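Local atomic coordinates of ApRick protease (Rickettsia conorii, PDB entry 5C9F), a protein that is the retropepsin-like protease domain of a longer rickettsial protein and probably acts as an aspartic endopeptidase, cutting protein chains in the manner of retroviral proteases. Residues 60-66 and 95-99. Numbering follows the deposited sequence.
Sequences LKYTRTY and HVGLG
Tyr66, on the first arm of the β-hairpin 64-68/71-84, and Tyr62, in the inverse gamma turn that leads into it, both reach onto the end of strand 88-97; the hairpin's place in the chain is consistent with the flap of retropepsin-like proteases. Followed outward from CB, the Tyr62 side chain has CG beside the backbone N (chi1 -74°), which sends the ring toward Val96, Gly97 and Leu98. CG is only grazed by the CD2 methyl of Leu98. Tyr62 CD2 and CE2 face that methyl more closely; it sits over one ring face, 3.6 Å from the centroid, in a CH-pi contact. Tyr62 CE2 also approaches the carbonyl O of Val96 obliquely, at 3.2 Å. At the tip, OH lies 3.8 Å from Val96 CG2, and Gly97 O stands at the ring edge, near its plane. Leu60 extends the apolar patch, its CD1 pressed to 3.5 Å from Val96 CG1.

Farther along, the Tyr66 and His95 rings stack face to face, centroids 3.7 Å apart and planes 22° from parallel, offset so that His95 ND1 and CE1 lie over the hydroxyl end of the tyrosine ring, near CZ. Asp42 steadies both rings: its OD1 is hydrogen-bonded to Tyr66 OH and its OD2 to His95 ND1.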
loop_
_atom_site.group_PDB
_atom_site.type_symbol
_atom_site.label_atom_id
_atom_site.label_comp_id
_atom_site.label_asym_id
_atom_site.label_seq_id
_atom_site.Cartn_x
_atom_site.Cartn_y
_atom_site.Cartn_z
ATOM N N LEU A 60 34.131 -24.336 -2.975
ATOM C CA LEU A 60 33.835 -23.389 -1.898
ATOM C C LEU A 60 34.996 -23.454 -0.925
ATOM O O LEU A 60 35.572 -24.506 -0.711
ATOM C CB LEU A 60 32.579 -23.774 -1.201
ATOM C CG LEU A 60 31.266 -23.677 -1.993
ATOM C CD1 LEU A 60 30.130 -24.166 -1.117
ATOM C CD2 LEU A 60 30.993 -22.250 -2.410
ATOM N N LYS A 61 35.354 -22.333 -0.362
ATOM C CA LYS A 61 36.365 -22.341 0.682
ATOM C C LYS A 61 35.624 -22.142 2.020
ATOM O O LYS A 61 34.878 -21.188 2.195
ATOM C CB LYS A 61 37.447 -21.292 0.404
ATOM C CG LYS A 61 36.946 -19.978 -0.169
ATOM C CD LYS A 61 38.033 -18.916 -0.228
ATOM C CE LYS A 61 37.557 -17.693 -0.996
ATOM N NZ LYS A 61 38.701 -16.831 -1.395
ATOM N N TYR A 62 35.849 -23.073 2.929
ATOM C CA TYR A 62 35.166 -23.115 4.221
ATOM C C TYR A 62 35.989 -22.309 5.196
ATOM O O TYR A 62 36.632 -22.822 6.087
ATOM C CB TYR A 62 34.955 -24.561 4.671
ATOM C CG TYR A 62 33.877 -25.248 3.898
ATOM C CD1 TYR A 62 34.064 -25.637 2.575
ATOM C CD2 TYR A 62 32.619 -25.455 4.468
ATOM C CE1 TYR A 62 33.022 -26.233 1.857
ATOM C CE2 TYR A 62 31.577 -26.051 3.765
ATOM C CZ TYR A 62 31.774 -26.431 2.471
ATOM O OH TYR A 62 30.731 -27.024 1.825
ATOM N N THR A 63 35.932 -20.997 5.024
ATOM C CA THR A 63 36.757 -20.096 5.809
ATOM C C THR A 63 36.074 -19.579 7.066
ATOM O O THR A 63 36.734 -18.986 7.910
ATOM C CB THR A 63 37.135 -18.879 4.962
ATOM O OG1 THR A 63 35.947 -18.292 4.415
ATOM C CG2 THR A 63 38.073 -19.302 3.849
ATOM N N ARG A 64 34.762 -19.773 7.177
ATOM C CA ARG A 64 33.986 -19.194 8.275
ATOM C C ARG A 64 33.677 -20.243 9.344
ATOM O O ARG A 64 33.674 -21.435 9.077
ATOM C CB ARG A 64 32.712 -18.497 7.768
ATOM C CG ARG A 64 32.996 -17.216 6.976
ATOM C CD ARG A 64 33.389 -16.059 7.905
ATOM N NE ARG A 64 32.152 -15.525 8.459
ATOM C CZ ARG A 64 31.621 -15.768 9.655
ATOM N NH1 ARG A 64 32.255 -16.490 10.582
ATOM N NH2 ARG A 64 30.435 -15.235 9.945
ATOM N N THR A 65 33.465 -19.766 10.562
ATOM C CA THR A 65 33.098 -20.595 11.677
ATOM C C THR A 65 31.858 -20.043 12.372
ATOM O O THR A 65 31.819 -18.910 12.826
ATOM C CB THR A 65 34.277 -20.704 12.651
ATOM O OG1 THR A 65 35.367 -21.288 11.972
ATOM C CG2 THR A 65 33.931 -21.513 13.878
ATOM N N TYR A 66 30.834 -20.873 12.455
ATOM C CA TYR A 66 29.607 -20.520 13.141
ATOM C C TYR A 66 29.603 -21.211 14.492
ATOM O O TYR A 66 30.140 -22.308 14.629
ATOM C CB TYR A 66 28.416 -20.854 12.268
ATOM C CG TYR A 66 28.243 -19.825 11.202
ATOM C CD1 TYR A 66 29.024 -19.838 10.045
ATOM C CD2 TYR A 66 27.322 -18.806 11.370
ATOM C CE1 TYR A 66 28.880 -18.849 9.087
ATOM C CE2 TYR A 66 27.151 -17.847 10.420
ATOM C CZ TYR A 66 27.949 -17.864 9.302
ATOM O OH TYR A 66 27.750 -16.899 8.387
ATOM N N HIS A 95 25.606 -18.998 3.903
ATOM C CA HIS A 95 26.750 -19.836 4.007
ATOM C C HIS A 95 26.286 -21.272 3.918
ATOM O O HIS A 95 25.112 -21.568 4.098
ATOM C CB HIS A 95 27.478 -19.635 5.342
ATOM C CG HIS A 95 26.647 -20.015 6.534
ATOM N ND1 HIS A 95 25.905 -19.096 7.226
ATOM C CD2 HIS A 95 26.478 -21.201 7.185
ATOM C CE1 HIS A 95 25.305 -19.690 8.250
ATOM N NE2 HIS A 95 25.630 -20.963 8.244
ATOM N N VAL A 96 27.206 -22.145 3.554
ATOM C CA VAL A 96 26.925 -23.587 3.537
ATOM C C VAL A 96 27.830 -24.346 4.472
ATOM O O VAL A 96 29.061 -24.182 4.440
ATOM C CB VAL A 96 26.851 -24.177 2.109
ATOM C CG1 VAL A 96 27.583 -23.362 1.093
ATOM C CG2 VAL A 96 27.188 -25.632 2.080
ATOM N N GLY A 97 27.202 -25.147 5.328
ATOM C CA GLY A 97 27.905 -25.947 6.291
ATOM C C GLY A 97 28.433 -27.248 5.642
ATOM O O GLY A 97 28.262 -27.481 4.446
ATOM N N LEU A 98 29.087 -28.079 6.441
ATOM C CA LEU A 98 29.694 -29.354 5.996
ATOM C C LEU A 98 28.755 -30.505 6.218
ATOM O O LEU A 98 29.001 -31.609 5.747
ATOM C CB LEU A 98 31.022 -29.607 6.713
ATOM C CG LEU A 98 32.221 -28.771 6.245
ATOM C CD1 LEU A 98 33.476 -29.047 7.065
ATOM C CD2 LEU A 98 32.477 -29.067 4.760
ATOM N N GLY A 99 27.678 -30.275 6.953
ATOM C CA GLY A 99 26.707 -31.328 7.070
ATOM C C GLY A 99 25.860 -31.348 8.306
ATOM O O GLY A 99 24.991 -32.220 8.466
#